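Local coordinates for papain-like protease (Human betacoronavirus 2c EMC/2012, PDB 4RNA), which is a coronavirus cysteine protease of the papain-like family, probably cutting the viral polyprotein and removing ubiquitin from host proteins, at residues D65-K68 against A69-L73. Residues are numbered along the deposited sequence; the frame is centred on the assembly and turned at random.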
loop_
_atom_site.group_PDB
_atom_site.type_symbol
_atom_site.label_atom_id
_atom_site.label_comp_id
_atom_site.label_asym_id
_atom_site.label_seq_id
_atom_site.Cartn_x
_atom_site.Cartn_y
_atom_site.Cartn_z
ATOM N N ASP A 65 -10.516 21.557 -9.697
ATOM C CA ASP A 65 -10.426 22.190 -8.369
ATOM C C ASP A 65 -10.455 21.101 -7.311
ATOM O O ASP A 65 -9.744 21.184 -6.305
ATOM C CB ASP A 65 -11.534 23.213 -8.067
ATOM C CG ASP A 65 -11.442 24.497 -8.961
ATOM O OD1 ASP A 65 -10.335 24.960 -9.116
ATOM O OD2 ASP A 65 -12.464 25.016 -9.513
ATOM N N GLU A 66 -11.330 20.111 -7.512
ATOM C CA GLU A 66 -11.438 19.069 -6.504
ATOM C C GLU A 66 -10.168 18.208 -6.422
ATOM O O GLU A 66 -9.784 17.792 -5.327
ATOM C CB GLU A 66 -12.660 18.202 -6.770
ATOM C CG GLU A 66 -13.934 18.955 -6.433
ATOM C CD GLU A 66 -15.172 18.329 -7.079
ATOM O OE1 GLU A 66 -15.009 17.639 -8.111
ATOM O OE2 GLU A 66 -16.313 18.611 -6.573
ATOM N N THR A 67 -9.551 17.938 -7.577
ATOM C CA THR A 67 -8.296 17.212 -7.632
ATOM C C THR A 67 -7.212 17.896 -6.781
ATOM O O THR A 67 -6.491 17.264 -5.977
ATOM C CB THR A 67 -7.836 17.079 -9.099
ATOM O OG1 THR A 67 -8.730 16.155 -9.729
ATOM C CG2 THR A 67 -6.490 16.554 -9.164
ATOM N N LYS A 68 -7.133 19.209 -6.931
ATOM C CA LYS A 68 -6.234 19.988 -6.098
ATOM C C LYS A 68 -6.606 20.047 -4.610
ATOM O O LYS A 68 -5.715 20.005 -3.768
ATOM C CB LYS A 68 -6.120 21.391 -6.692
ATOM C CG LYS A 68 -5.188 22.312 -5.930
ATOM C CD LYS A 68 -4.936 23.552 -6.782
ATOM C CE LYS A 68 -4.750 24.803 -5.949
ATOM N NZ LYS A 68 -5.077 25.978 -6.804
ATOM N N ALA A 69 -7.908 20.164 -4.284
ATOM C CA ALA A 69 -8.343 20.099 -2.895
ATOM C C ALA A 69 -8.006 18.725 -2.298
ATOM O O ALA A 69 -7.544 18.624 -1.143
ATOM C CB ALA A 69 -9.828 20.391 -2.771
ATOM N N LEU A 70 -8.268 17.679 -3.060
ATOM C CA LEU A 70 -7.887 16.313 -2.676
ATOM C C LEU A 70 -6.364 16.250 -2.318
ATOM O O LEU A 70 -5.985 15.875 -1.205
ATOM C CB LEU A 70 -8.193 15.348 -3.837
ATOM C CG LEU A 70 -7.771 13.894 -3.626
ATOM C CD1 LEU A 70 -8.754 13.413 -2.598
ATOM C CD2 LEU A 70 -7.903 13.003 -4.868
ATOM N N LYS A 71 -5.497 16.648 -3.233
ATOM C CA LYS A 71 -4.052 16.601 -2.960
ATOM C C LYS A 71 -3.670 17.445 -1.735
ATOM O O LYS A 71 -2.803 17.056 -0.944
ATOM C CB LYS A 71 -3.220 17.038 -4.173
ATOM C CG LYS A 71 -3.358 16.140 -5.399
ATOM C CD LYS A 71 -2.311 16.485 -6.457
ATOM C CE LYS A 71 -2.434 17.930 -6.952
ATOM N NZ LYS A 71 -3.294 18.102 -8.172
ATOM N N GLU A 72 -4.311 18.592 -1.571
ATOM C CA GLU A 72 -3.956 19.450 -0.456
ATOM C C GLU A 72 -4.340 18.832 0.896
ATOM O O GLU A 72 -3.645 19.009 1.843
ATOM C CB GLU A 72 -4.569 20.831 -0.612
ATOM C CG GLU A 72 -3.896 21.674 -1.677
ATOM C CD GLU A 72 -4.651 22.961 -1.973
ATOM O OE1 GLU A 72 -5.634 23.293 -1.261
ATOM O OE2 GLU A 72 -4.272 23.662 -2.940
ATOM N N LEU A 73 -5.430 18.086 0.975
ATOM C CA LEU A 73 -5.868 17.566 2.234
ATOM C C LEU A 73 -5.282 16.149 2.491
ATOM O O LEU A 73 -4.918 15.795 3.599
ATOM C CB LEU A 73 -7.386 17.520 2.229
ATOM C CG LEU A 73 -8.107 16.738 3.343
ATOM C CD1 LEU A 73 -7.825 17.279 4.733
ATOM C CD2 LEU A 73 -9.619 16.740 3.082
#
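K68 and E72, one turn apart on the outer face of helix 64-74, cross at an angle, with E72 OE2 resting on the K68 methylenes. E72 OE2 lies 3.3 Å from K68 CE and 3.4 Å from K68 CG, touching the aliphatic stem. K68 NZ stays 4.6 Å from E72 OE2, too far for a salt bridge. K68 stands out from the helix, and E72, chi1 -73°, leans back so that OE2 reaches its stem. T67 and K71 make a similar i to i+4 pair: K71 folds back at its last two torsions, setting NZ 3.7 Å from T67 CG2. The methyl offers this ammonium no polar partner, and T67 OG1 bonds instead to the carbonyl of T63.

Beneath the side chains runs the backbone ladder. A69 N donates to D65 O at 2.9 Å, L70 N to E66 O at 2.7 Å, and K71 N and E72 N reach T67 O and K68 O, the first three nearly straight, E72 N to K68 O more bent at 151°.

The carboxylate of E66 turns away from this exposed face: OE2 forms a salt bridge with R18, tying the helix to strand 18-23, while OE1 accepts a local bond from T63 N. At the far end, L73 shares a backbone bond with A134. The i to i+4 spacing throughout is that of a regular alpha-helix, here the first after the N-terminal ubiquitin-like domain, where the thumb of the papain-like protease begins.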